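PDB 2PG0: acyl-CoA dehydrogenase from Geobacillus kaustophilus, which probably catalyses the FAD-dependent alpha-beta dehydrogenation of acyl chains, introducing a double bond next to the carbonyl. Local coordinates for residues A[34-37]-A[41-44]; A[79-84]-A[89-94]; A[62-67]-A[110-115]. All blocks are in the same frame, centred on the assembly; numbering follows the deposited sequence.

Interaction 1 (A[34-37]-A[41-44]); sequences NDWE and IIPR
In the helical N-terminal domain of this acyl-CoA dehydrogenase, the helix-loop-helix turn between helices 33-39 and 44-52 folds back on W36, and I42 and P43 cover one face of its indole. The two residues divide that face between them. I42 CG2 stands almost straight above the six-membered ring, 3.8 Å from its centroid and 4° off the normal. P43 sets its CD over the five-membered ring, 3.6 Å from that centroid and 27° off the normal. Both are CH-pi contacts. The pyrrolidine comes in roughly at a right angle to the tryptophan side chain, and P43 CD is 3.3 Å from W36 NE1.

I42 uses its other branch too. Its CG1 reaches W36 CE3 at 3.6 Å, and CD1 lies beyond the rim, beside CE3 and CZ3. With CG2 anti to the backbone N, that methyl lands over the six-membered ring, while CG1 and CD1 pass its CE3 corner.

One backbone hydrogen bond joins the segments, and it is weak: I41 N gives a bent bond to W36 O (3.3 Å, 134°). The indole also meets the ring of F46 edge-to-face, which ties it to the next helix. I42 O accepts a hydrogen bond from H166 NE2, and R44 forms a salt bridge with D168, so the loop is also held to residues 166-168.

With an alanine in place of W36, I42 and P43 would probably lose the flat surface they rest on, and a gap would be likely to open under the turn. The arrangement is that of a short helix-loop-helix connection packed on a buried aromatic of its first helix.

Interaction 2 (A[79-84]-A[89-94]); sequences EELEKV and VGIGLH
V89, near the start of helix 89-105, faces E82 near the end of helix 71-84. The two side chains run side by side and point the same way. Their approach is loose, with V89 CG1 4.2 Å from E82 OE1. The E82 chain leaves with CG anti to the backbone N (chi1 -173°) and then bends at chi2, which brings its carboxylate round beside the valine. The other oxygen, OE2, is hydrogen-bonded to S86 OG in the link between the helices. The V89 side chain is about 7 Å from the bound FAD.

Past G90, I91 makes the main contact. It meets L81, which comes across it at about a right angle. L81 CD1 sits 3.5 Å from I91 CG2 and 3.6 Å from I91 CB. I91 CD1 adds a wider contact to L81 CD2, at 4.1 Å. This is plain apolar packing between consecutive helices of the all-helical N-terminal domain, joined by a short link, and no hydrogen bond crosses it. The pair belongs to a larger buried cluster. L81 also touches F21 and L25 of helix 12-28, while I91 touches F46, W47 and M50 of helix 44-52.

G92 offers no side chain to the interface. H94 has both ring nitrogens engaged away from helix 71-84: ND1 is hydrogen-bonded to T125 OG1, and NE2 to C118 O.

Interaction 3 (A[62-67]-A[110-115]); sequences EKYGGL and QKQKWL
Apolar contacts between Y64 and L115 lie at the centre of this packing of a loop on helix 108-120. L115 CD1 makes a CH-pi contact over one face of the Y64 ring, 4.2 Å from its centroid and 20° off the normal. It is offset toward the CD2 and CE2 rim. L115 CB touches Y64 CB and CG, each at 4.1 Å. The opposite face of the ring is covered from within the loop by K63 CG, 3.9 Å above the plane and over the ring centre. The phenol is therefore sandwiched between a leucine methyl and a lysine methylene.

A second kind of contact sets polar atoms against carbon. Y64 OH reaches over the start of the K111 side chain, 3.6 Å from CB. The K111 chain bends at chi3 (-77°), and NZ pairs with E108 OE2 one turn back on the same helix. Q112 brings its OE1 obliquely to 3.7 Å from Y64 CE1. Its bend at chi2 carries the amide back toward the tyrosine, the ring and amide planes lying 40° apart.

Backbone hydrogen bonds stay within each partner. G65 N donates to E62 O at 2.9 Å and closes the 3-10 turn that carries Y64. Helix 108-120 keeps its own pattern, including L115 N to K111 O.

No hydrogen bond or salt bridge joins the two segments. Y64 holds loop to helix by shape and apolar area, while its hydroxyl meets only carbon of the helix segment.

How the interactions relate
All three contacts fall in the helical N-terminal domain, and none touches another. Interactions 1 and 2 are neighbours, with centres 14 Å apart and nearest atoms about 5 Å apart. F46 of helix 44-52 joins them, since it meets both W36 and I91. Interaction 2 is nested in the chain loop that interaction 3 closes. Their centres are 22 Å apart. Closeness to the FAD site differs. The V89 side chain is about 5 Å from that of T162, an FAD-binding residue, and the I42 side chain about 9 Å from it. To the bound FAD itself the distances are about 7 Å from V89 and 13 Å from I42. Interaction 3 lies away from the cofactor sites.

Interaction 1 (A[34-37]-A[41-44])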
ATOM      1  N   ASN A  34       3.410 -33.540  -8.151  1.00 17.44           N
ATOM      2  CA  ASN A  34       4.586 -33.450  -7.274  1.00 18.61           C
ATOM      3  C   ASN A  34       5.794 -34.225  -7.810  1.00 18.63           C
ATOM      4  O   ASN A  34       6.936 -33.767  -7.691  1.00 18.34           O
ATOM      5  CB  ASN A  34       4.240 -33.894  -5.843  1.00 19.41           C
ATOM      6  CG  ASN A  34       3.271 -32.937  -5.139  1.00 21.93           C
ATOM      7  OD1 ASN A  34       2.862 -31.916  -5.696  1.00 25.96           O
ATOM      8  ND2 ASN A  34       2.902 -33.271  -3.905  1.00 26.24           N
ATOM      9  N   ASP A  35       5.531 -35.387  -8.412  1.00 18.51           N
ATOM     10  CA  ASP A  35       6.574 -36.186  -9.070  1.00 19.19           C
ATOM     11  C   ASP A  35       7.176 -35.466 -10.277  1.00 18.42           C
ATOM     12  O   ASP A  35       8.386 -35.531 -10.516  1.00 17.94           O
ATOM     13  CB  ASP A  35       6.013 -37.537  -9.515  1.00 20.11           C
ATOM     14  CG  ASP A  35       5.877 -38.518  -8.374  1.00 23.46           C
ATOM     15  OD1 ASP A  35       6.408 -38.239  -7.274  1.00 27.81           O
ATOM     16  OD2 ASP A  35       5.246 -39.585  -8.583  1.00 28.61           O
ATOM     17  N   TRP A  36       6.325 -34.784 -11.034  1.00 17.65           N
ATOM     18  CA  TRP A  36       6.776 -34.032 -12.193  1.00 17.45           C
ATOM     19  C   TRP A  36       7.732 -32.918 -11.770  1.00 17.12           C
ATOM     20  O   TRP A  36       8.746 -32.675 -12.422  1.00 16.73           O
ATOM     21  CB  TRP A  36       5.594 -33.418 -12.921  1.00 17.36           C
ATOM     22  CG  TRP A  36       4.639 -34.383 -13.535  1.00 17.82           C
ATOM     23  CD1 TRP A  36       4.826 -35.722 -13.763  1.00 17.53           C
ATOM     24  CD2 TRP A  36       3.342 -34.065 -14.041  1.00 17.84           C
ATOM     25  NE1 TRP A  36       3.706 -36.259 -14.366  1.00 17.94           N
ATOM     26  CE2 TRP A  36       2.786 -35.260 -14.557  1.00 18.68           C
ATOM     27  CE3 TRP A  36       2.592 -32.882 -14.110  1.00 18.24           C
ATOM     28  CZ2 TRP A  36       1.513 -35.303 -15.132  1.00 18.42           C
ATOM     29  CZ3 TRP A  36       1.328 -32.927 -14.683  1.00 18.62           C
ATOM     30  CH2 TRP A  36       0.803 -34.130 -15.185  1.00 18.03           C
ATOM     31  N   GLU A  37       7.399 -32.248 -10.672  1.00 17.15           N
ATOM     32  CA  GLU A  37       8.256 -31.194 -10.143  1.00 17.68           C
ATOM     33  C   GLU A  37       9.622 -31.726  -9.735  1.00 18.24           C
ATOM     34  O   GLU A  37      10.647 -31.096 -10.009  1.00 18.10           O
ATOM     35  CB  GLU A  37       7.582 -30.497  -8.973  1.00 17.68           C
ATOM     36  CG  GLU A  37       6.395 -29.682  -9.394  1.00 18.13           C
ATOM     37  CD  GLU A  37       6.023 -28.697  -8.339  1.00 21.34           C
ATOM     38  OE1 GLU A  37       5.614 -29.141  -7.242  1.00 22.27           O
ATOM     39  OE2 GLU A  37       6.167 -27.480  -8.601  1.00 21.40           O
ATOM     40  N   ILE A  41      10.306 -31.950 -15.233  1.00 16.35           N
ATOM     41  CA  ILE A  41       9.662 -32.001 -16.538  1.00 16.05           C
ATOM     42  C   ILE A  41       8.383 -32.845 -16.459  1.00 16.07           C
ATOM     43  O   ILE A  41       8.293 -33.777 -15.653  1.00 16.09           O
ATOM     44  CB  ILE A  41      10.648 -32.535 -17.636  1.00 16.08           C
ATOM     45  CG1 ILE A  41      10.133 -32.250 -19.058  1.00 15.67           C
ATOM     46  CG2 ILE A  41      11.001 -34.013 -17.394  1.00 16.05           C
ATOM     47  CD1 ILE A  41      11.218 -32.395 -20.151  1.00 16.58           C
ATOM     48  N   ILE A  42       7.396 -32.477 -17.271  1.00 15.94           N
ATOM     49  CA  ILE A  42       6.152 -33.232 -17.418  1.00 16.23           C
ATOM     50  C   ILE A  42       6.337 -34.210 -18.590  1.00 16.63           C
ATOM     51  O   ILE A  42       6.725 -33.798 -19.682  1.00 16.94           O
ATOM     52  CB  ILE A  42       4.937 -32.286 -17.671  1.00 15.75           C
ATOM     53  CG1 ILE A  42       4.747 -31.324 -16.486  1.00 16.17           C
ATOM     54  CG2 ILE A  42       3.647 -33.098 -17.948  1.00 16.59           C
ATOM     55  CD1 ILE A  42       3.731 -30.206 -16.738  1.00 15.63           C
ATOM     56  N   PRO A  43       6.053 -35.508 -18.374  1.00 17.46           N
ATOM     57  CA  PRO A  43       6.365 -36.489 -19.419  1.00 17.70           C
ATOM     58  C   PRO A  43       5.586 -36.249 -20.716  1.00 18.08           C
ATOM     59  O   PRO A  43       4.427 -35.805 -20.681  1.00 17.83           O
ATOM     60  CB  PRO A  43       5.974 -37.831 -18.781  1.00 17.74           C
ATOM     61  CG  PRO A  43       5.013 -37.488 -17.692  1.00 17.76           C
ATOM     62  CD  PRO A  43       5.415 -36.128 -17.199  1.00 17.23           C
ATOM     63  N   ARG A  44       6.242 -36.530 -21.842  1.00 18.82           N
ATOM     64  CA  ARG A  44       5.629 -36.511 -23.173  1.00 19.48           C
ATOM     65  C   ARG A  44       4.325 -37.294 -23.232  1.00 18.90           C
ATOM     66  O   ARG A  44       3.409 -36.926 -23.966  1.00 18.84           O
ATOM     67  CB  ARG A  44       6.577 -37.124 -24.211  1.00 20.27           C
ATOM     68  CG  ARG A  44       7.638 -36.208 -24.779  1.00 23.37           C
ATOM     69  CD  ARG A  44       7.034 -34.948 -25.386  1.00 28.16           C
ATOM     70  NE  ARG A  44       6.650 -35.066 -26.797  1.00 30.46           N
ATOM     71  CZ  ARG A  44       7.326 -34.514 -27.806  1.00 30.71           C
ATOM     72  NH1 ARG A  44       8.437 -33.819 -27.579  1.00 30.89           N
ATOM     73  NH2 ARG A  44       6.887 -34.650 -29.048  1.00 31.37           N
TER

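Interaction 2 (A[79-84]-A[89-94])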
ATOM      1  N   GLU A  79      -7.744 -22.608 -17.133  1.00 12.27           N
ATOM      2  CA  GLU A  79      -8.166 -22.463 -15.731  1.00 12.43           C
ATOM      3  C   GLU A  79      -7.994 -23.785 -14.990  1.00 12.50           C
ATOM      4  O   GLU A  79      -7.398 -23.834 -13.906  1.00 11.92           O
ATOM      5  CB  GLU A  79      -9.615 -22.006 -15.631  1.00 12.57           C
ATOM      6  CG  GLU A  79      -9.818 -20.528 -15.889  1.00 14.35           C
ATOM      7  CD  GLU A  79     -11.266 -20.096 -15.762  1.00 16.99           C
ATOM      8  OE1 GLU A  79     -12.160 -20.953 -15.526  1.00 18.16           O
ATOM      9  OE2 GLU A  79     -11.512 -18.881 -15.916  1.00 17.61           O
ATOM     10  N   GLU A  80      -8.503 -24.861 -15.588  1.00 12.39           N
ATOM     11  CA  GLU A  80      -8.420 -26.175 -14.952  1.00 12.65           C
ATOM     12  C   GLU A  80      -6.980 -26.672 -14.782  1.00 12.16           C
ATOM     13  O   GLU A  80      -6.651 -27.305 -13.781  1.00 12.32           O
ATOM     14  CB  GLU A  80      -9.298 -27.201 -15.686  1.00 12.57           C
ATOM     15  CG  GLU A  80     -10.812 -26.937 -15.540  1.00 13.93           C
ATOM     16  CD  GLU A  80     -11.278 -26.796 -14.092  1.00 14.69           C
ATOM     17  OE1 GLU A  80     -10.923 -27.649 -13.259  1.00 16.60           O
ATOM     18  OE2 GLU A  80     -12.022 -25.838 -13.794  1.00 15.39           O
ATOM     19  N   LEU A  81      -6.121 -26.366 -15.746  1.00 12.36           N
ATOM     20  CA  LEU A  81      -4.708 -26.730 -15.637  1.00 12.17           C
ATOM     21  C   LEU A  81      -4.003 -25.943 -14.520  1.00 12.14           C
ATOM     22  O   LEU A  81      -3.169 -26.496 -13.801  1.00 11.62           O
ATOM     23  CB  LEU A  81      -3.993 -26.539 -16.975  1.00 12.72           C
ATOM     24  CG  LEU A  81      -4.276 -27.587 -18.056  1.00 12.55           C
ATOM     25  CD1 LEU A  81      -3.660 -27.149 -19.366  1.00 13.82           C
ATOM     26  CD2 LEU A  81      -3.766 -28.980 -17.662  1.00 13.16           C
ATOM     27  N   GLU A  82      -4.332 -24.660 -14.384  1.00 11.69           N
ATOM     28  CA  GLU A  82      -3.767 -23.848 -13.301  1.00 12.08           C
ATOM     29  C   GLU A  82      -4.225 -24.355 -11.937  1.00 11.91           C
ATOM     30  O   GLU A  82      -3.460 -24.333 -10.970  1.00 11.02           O
ATOM     31  CB  GLU A  82      -4.093 -22.360 -13.475  1.00 12.34           C
ATOM     32  CG  GLU A  82      -3.381 -21.421 -12.470  1.00 14.02           C
ATOM     33  CD  GLU A  82      -1.848 -21.420 -12.610  1.00 15.92           C
ATOM     34  OE1 GLU A  82      -1.324 -21.621 -13.728  1.00 17.92           O
ATOM     35  OE2 GLU A  82      -1.160 -21.199 -11.592  1.00 18.50           O
ATOM     36  N   LYS A  83      -5.463 -24.838 -11.866  1.00 11.78           N
ATOM     37  CA  LYS A  83      -5.959 -25.447 -10.638  1.00 12.01           C
ATOM     38  C   LYS A  83      -5.082 -26.614 -10.191  1.00 11.78           C
ATOM     39  O   LYS A  83      -4.941 -26.865  -8.995  1.00 11.51           O
ATOM     40  CB  LYS A  83      -7.423 -25.865 -10.790  1.00 12.37           C
ATOM     41  CG  LYS A  83      -8.370 -24.665 -10.790  1.00 13.35           C
ATOM     42  CD  LYS A  83      -9.811 -25.072 -11.007  1.00 14.83           C
ATOM     43  CE  LYS A  83     -10.676 -23.864 -11.323  1.00 17.09           C
ATOM     44  NZ  LYS A  83     -12.115 -24.267 -11.470  1.00 17.13           N
ATOM     45  N   VAL A  84      -4.487 -27.315 -11.158  1.00 11.35           N
ATOM     46  CA  VAL A  84      -3.466 -28.318 -10.851  1.00 11.48           C
ATOM     47  C   VAL A  84      -2.168 -27.602 -10.445  1.00 11.39           C
ATOM     48  O   VAL A  84      -1.703 -27.744  -9.314  1.00 11.78           O
ATOM     49  CB  VAL A  84      -3.214 -29.299 -12.024  1.00 11.61           C
ATOM     50  CG1 VAL A  84      -2.196 -30.383 -11.621  1.00 11.38           C
ATOM     51  CG2 VAL A  84      -4.537 -29.941 -12.501  1.00 10.95           C
ATOM     52  N   VAL A  89       1.604 -24.474 -17.609  1.00 12.91           N
ATOM     53  CA  VAL A  89       1.453 -23.328 -18.527  1.00 13.59           C
ATOM     54  C   VAL A  89       1.907 -23.604 -19.954  1.00 13.27           C
ATOM     55  O   VAL A  89       1.486 -22.910 -20.880  1.00 13.64           O
ATOM     56  CB  VAL A  89       2.188 -22.055 -18.029  1.00 13.80           C
ATOM     57  CG1 VAL A  89       1.488 -21.486 -16.795  1.00 15.47           C
ATOM     58  CG2 VAL A  89       3.689 -22.317 -17.802  1.00 13.70           C
ATOM     59  N   GLY A  90       2.774 -24.602 -20.120  1.00 13.14           N
ATOM     60  CA  GLY A  90       3.270 -24.998 -21.442  1.00 13.23           C
ATOM     61  C   GLY A  90       2.174 -25.480 -22.371  1.00 13.52           C
ATOM     62  O   GLY A  90       2.290 -25.353 -23.594  1.00 13.04           O
ATOM     63  N   ILE A  91       1.100 -26.021 -21.794  1.00 13.97           N
ATOM     64  CA  ILE A  91      -0.052 -26.455 -22.595  1.00 14.35           C
ATOM     65  C   ILE A  91      -0.815 -25.264 -23.171  1.00 14.14           C
ATOM     66  O   ILE A  91      -1.074 -25.223 -24.378  1.00 13.40           O
ATOM     67  CB  ILE A  91      -0.982 -27.403 -21.816  1.00 15.17           C
ATOM     68  CG1 ILE A  91      -0.253 -28.722 -21.564  1.00 16.62           C
ATOM     69  CG2 ILE A  91      -2.288 -27.639 -22.599  1.00 15.49           C
ATOM     70  CD1 ILE A  91      -0.803 -29.531 -20.435  1.00 20.79           C
ATOM     71  N   GLY A  92      -1.166 -24.303 -22.310  1.00 13.65           N
ATOM     72  CA  GLY A  92      -1.797 -23.055 -22.749  1.00 13.72           C
ATOM     73  C   GLY A  92      -0.935 -22.308 -23.751  1.00 13.93           C
ATOM     74  O   GLY A  92      -1.447 -21.701 -24.687  1.00 13.83           O
ATOM     75  N   LEU A  93       0.381 -22.360 -23.555  1.00 14.02           N
ATOM     76  CA  LEU A  93       1.322 -21.757 -24.503  1.00 14.40           C
ATOM     77  C   LEU A  93       1.212 -22.418 -25.891  1.00 14.10           C
ATOM     78  O   LEU A  93       1.043 -21.733 -26.908  1.00 13.80           O
ATOM     79  CB  LEU A  93       2.758 -21.818 -23.958  1.00 14.74           C
ATOM     80  CG  LEU A  93       3.846 -21.430 -24.968  1.00 16.27           C
ATOM     81  CD1 LEU A  93       4.138 -19.955 -24.902  1.00 17.80           C
ATOM     82  CD2 LEU A  93       5.108 -22.233 -24.742  1.00 18.41           C
ATOM     83  N   HIS A  94       1.279 -23.747 -25.914  1.00 13.89           N
ATOM     84  CA  HIS A  94       1.094 -24.528 -27.148  1.00 13.86           C
ATOM     85  C   HIS A  94      -0.263 -24.235 -27.792  1.00 13.53           C
ATOM     86  O   HIS A  94      -0.324 -23.858 -28.960  1.00 13.15           O
ATOM     87  CB  HIS A  94       1.275 -26.032 -26.846  1.00 13.69           C
ATOM     88  CG  HIS A  94       0.947 -26.946 -27.991  1.00 15.17           C
ATOM     89  ND1 HIS A  94       1.845 -27.237 -28.997  1.00 16.00           N
ATOM     90  CD2 HIS A  94      -0.164 -27.673 -28.261  1.00 15.65           C
ATOM     91  CE1 HIS A  94       1.292 -28.079 -29.854  1.00 16.32           C
ATOM     92  NE2 HIS A  94       0.075 -28.365 -29.426  1.00 15.82           N
TER

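Interaction 3 (A[62-67]-A[110-115])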
ATOM      1  N   GLU A  62     -11.628 -28.798 -38.163  1.00 24.72           N
ATOM      2  CA  GLU A  62     -11.838 -30.249 -38.240  1.00 26.55           C
ATOM      3  C   GLU A  62     -10.991 -30.938 -39.313  1.00 26.28           C
ATOM      4  O   GLU A  62     -10.611 -32.103 -39.152  1.00 26.37           O
ATOM      5  CB  GLU A  62     -13.331 -30.586 -38.417  1.00 26.57           C
ATOM      6  CG  GLU A  62     -14.002 -29.947 -39.640  1.00 28.52           C
ATOM      7  CD  GLU A  62     -15.505 -30.233 -39.729  1.00 29.38           C
ATOM      8  OE1 GLU A  62     -16.015 -31.095 -38.976  1.00 33.70           O
ATOM      9  OE2 GLU A  62     -16.179 -29.588 -40.561  1.00 33.44           O
ATOM     10  N   LYS A  63     -10.672 -30.215 -40.385  1.00 26.48           N
ATOM     11  CA  LYS A  63      -9.896 -30.781 -41.489  1.00 27.03           C
ATOM     12  C   LYS A  63      -8.437 -31.099 -41.134  1.00 26.71           C
ATOM     13  O   LYS A  63      -7.785 -31.871 -41.837  1.00 26.53           O
ATOM     14  CB  LYS A  63      -9.994 -29.911 -42.745  1.00 27.18           C
ATOM     15  CG  LYS A  63      -9.128 -28.672 -42.760  1.00 28.69           C
ATOM     16  CD  LYS A  63      -9.375 -27.890 -44.041  1.00 31.45           C
ATOM     17  CE  LYS A  63      -8.465 -26.688 -44.147  1.00 32.98           C
ATOM     18  NZ  LYS A  63      -8.840 -25.831 -45.309  1.00 35.20           N
ATOM     19  N   TYR A  64      -7.938 -30.514 -40.041  1.00 26.26           N
ATOM     20  CA  TYR A  64      -6.619 -30.868 -39.509  1.00 25.82           C
ATOM     21  C   TYR A  64      -6.729 -31.776 -38.286  1.00 25.65           C
ATOM     22  O   TYR A  64      -5.714 -32.168 -37.700  1.00 25.96           O
ATOM     23  CB  TYR A  64      -5.817 -29.617 -39.143  1.00 25.81           C
ATOM     24  CG  TYR A  64      -5.694 -28.592 -40.245  1.00 25.84           C
ATOM     25  CD1 TYR A  64      -4.891 -28.828 -41.365  1.00 26.00           C
ATOM     26  CD2 TYR A  64      -6.364 -27.375 -40.158  1.00 26.10           C
ATOM     27  CE1 TYR A  64      -4.776 -27.875 -42.375  1.00 25.71           C
ATOM     28  CE2 TYR A  64      -6.253 -26.425 -41.159  1.00 25.77           C
ATOM     29  CZ  TYR A  64      -5.459 -26.679 -42.259  1.00 25.48           C
ATOM     30  OH  TYR A  64      -5.354 -25.727 -43.242  1.00 25.73           O
ATOM     31  N   GLY A  65      -7.958 -32.105 -37.902  1.00 25.11           N
ATOM     32  CA  GLY A  65      -8.198 -33.018 -36.787  1.00 24.30           C
ATOM     33  C   GLY A  65      -8.694 -32.330 -35.530  1.00 23.70           C
ATOM     34  O   GLY A  65      -8.899 -32.976 -34.502  1.00 23.65           O
ATOM     35  N   GLY A  66      -8.896 -31.017 -35.615  1.00 23.18           N
ATOM     36  CA  GLY A  66      -9.373 -30.236 -34.485  1.00 22.55           C
ATOM     37  C   GLY A  66     -10.873 -30.306 -34.280  1.00 22.29           C
ATOM     38  O   GLY A  66     -11.568 -31.129 -34.901  1.00 22.39           O
ATOM     39  N   LEU A  67     -11.381 -29.433 -33.414  1.00 21.79           N
ATOM     40  CA  LEU A  67     -12.793 -29.474 -33.035  1.00 21.45           C
ATOM     41  C   LEU A  67     -13.566 -28.193 -33.343  1.00 21.10           C
ATOM     42  O   LEU A  67     -14.743 -28.084 -32.993  1.00 20.89           O
ATOM     43  CB  LEU A  67     -12.937 -29.851 -31.553  1.00 21.69           C
ATOM     44  CG  LEU A  67     -12.398 -31.234 -31.163  1.00 22.27           C
ATOM     45  CD1 LEU A  67     -12.325 -31.400 -29.649  1.00 23.97           C
ATOM     46  CD2 LEU A  67     -13.237 -32.344 -31.807  1.00 23.00           C
ATOM     47  N   GLN A 110       2.104 -25.253 -44.977  1.00 26.13           N
ATOM     48  CA  GLN A 110       2.628 -25.220 -43.604  1.00 25.46           C
ATOM     49  C   GLN A 110       1.597 -25.694 -42.585  1.00 25.38           C
ATOM     50  O   GLN A 110       1.923 -26.459 -41.678  1.00 25.54           O
ATOM     51  CB  GLN A 110       3.119 -23.816 -43.242  1.00 25.62           C
ATOM     52  CG  GLN A 110       4.483 -23.481 -43.833  1.00 24.60           C
ATOM     53  CD  GLN A 110       4.863 -22.024 -43.649  1.00 24.35           C
ATOM     54  OE1 GLN A 110       4.000 -21.155 -43.510  1.00 22.67           O
ATOM     55  NE2 GLN A 110       6.165 -21.748 -43.659  1.00 22.98           N
ATOM     56  N   LYS A 111       0.357 -25.243 -42.748  1.00 25.55           N
ATOM     57  CA  LYS A 111      -0.738 -25.638 -41.864  1.00 25.76           C
ATOM     58  C   LYS A 111      -0.994 -27.142 -41.961  1.00 26.00           C
ATOM     59  O   LYS A 111      -1.126 -27.827 -40.945  1.00 25.69           O
ATOM     60  CB  LYS A 111      -2.002 -24.831 -42.176  1.00 25.89           C
ATOM     61  CG  LYS A 111      -1.865 -23.341 -41.861  1.00 25.99           C
ATOM     62  CD  LYS A 111      -3.172 -22.575 -42.004  1.00 26.21           C
ATOM     63  CE  LYS A 111      -3.515 -22.293 -43.469  1.00 28.11           C
ATOM     64  NZ  LYS A 111      -4.571 -21.239 -43.619  1.00 28.61           N
ATOM     65  N   GLN A 112      -1.021 -27.652 -43.193  1.00 26.11           N
ATOM     66  CA  GLN A 112      -1.213 -29.077 -43.441  1.00 26.21           C
ATOM     67  C   GLN A 112      -0.086 -29.908 -42.822  1.00 25.77           C
ATOM     68  O   GLN A 112      -0.335 -30.961 -42.244  1.00 25.31           O
ATOM     69  CB  GLN A 112      -1.320 -29.344 -44.950  1.00 26.47           C
ATOM     70  CG  GLN A 112      -1.718 -30.768 -45.315  1.00 28.53           C
ATOM     71  CD  GLN A 112      -3.040 -31.186 -44.691  1.00 31.10           C
ATOM     72  OE1 GLN A 112      -4.069 -30.542 -44.896  1.00 33.19           O
ATOM     73  NE2 GLN A 112      -3.015 -32.269 -43.927  1.00 32.41           N
ATOM     74  N   LYS A 113       1.144 -29.411 -42.932  1.00 25.66           N
ATOM     75  CA  LYS A 113       2.318 -30.104 -42.408  1.00 25.60           C
ATOM     76  C   LYS A 113       2.380 -30.127 -40.880  1.00 24.98           C
ATOM     77  O   LYS A 113       2.826 -31.116 -40.295  1.00 24.92           O
ATOM     78  CB  LYS A 113       3.603 -29.482 -42.968  1.00 26.11           C
ATOM     79  CG  LYS A 113       4.861 -30.270 -42.631  1.00 27.81           C
ATOM     80  CD  LYS A 113       5.983 -29.994 -43.613  1.00 31.09           C
ATOM     81  CE  LYS A 113       6.939 -28.952 -43.090  1.00 32.58           C
ATOM     82  NZ  LYS A 113       8.285 -29.140 -43.709  1.00 34.85           N
ATOM     83  N   TRP A 114       1.939 -29.044 -40.239  1.00 23.99           N
ATOM     84  CA  TRP A 114       2.177 -28.874 -38.799  1.00 22.92           C
ATOM     85  C   TRP A 114       0.962 -29.014 -37.881  1.00 22.36           C
ATOM     86  O   TRP A 114       1.059 -29.643 -36.821  1.00 22.63           O
ATOM     87  CB  TRP A 114       2.914 -27.554 -38.525  1.00 22.51           C
ATOM     88  CG  TRP A 114       4.324 -27.539 -39.044  1.00 22.28           C
ATOM     89  CD1 TRP A 114       5.214 -28.575 -39.042  1.00 22.32           C
ATOM     90  CD2 TRP A 114       5.012 -26.420 -39.619  1.00 21.92           C
ATOM     91  NE1 TRP A 114       6.406 -28.176 -39.592  1.00 22.67           N
ATOM     92  CE2 TRP A 114       6.311 -26.858 -39.956  1.00 22.38           C
ATOM     93  CE3 TRP A 114       4.653 -25.092 -39.889  1.00 21.74           C
ATOM     94  CZ2 TRP A 114       7.263 -26.012 -40.549  1.00 22.05           C
ATOM     95  CZ3 TRP A 114       5.599 -24.249 -40.476  1.00 22.11           C
ATOM     96  CH2 TRP A 114       6.887 -24.718 -40.801  1.00 22.14           C
ATOM     97  N   LEU A 115      -0.167 -28.436 -38.273  1.00 21.55           N
ATOM     98  CA  LEU A 115      -1.341 -28.400 -37.392  1.00 20.94           C
ATOM     99  C   LEU A 115      -1.894 -29.755 -36.918  1.00 20.52           C
ATOM    100  O   LEU A 115      -2.203 -29.898 -35.737  1.00 19.91           O
ATOM    101  CB  LEU A 115      -2.451 -27.510 -37.954  1.00 21.00           C
ATOM    102  CG  LEU A 115      -2.148 -26.009 -37.998  1.00 20.18           C
ATOM    103  CD1 LEU A 115      -3.344 -25.271 -38.556  1.00 20.32           C
ATOM    104  CD2 LEU A 115      -1.762 -25.458 -36.616  1.00 21.28           C
TER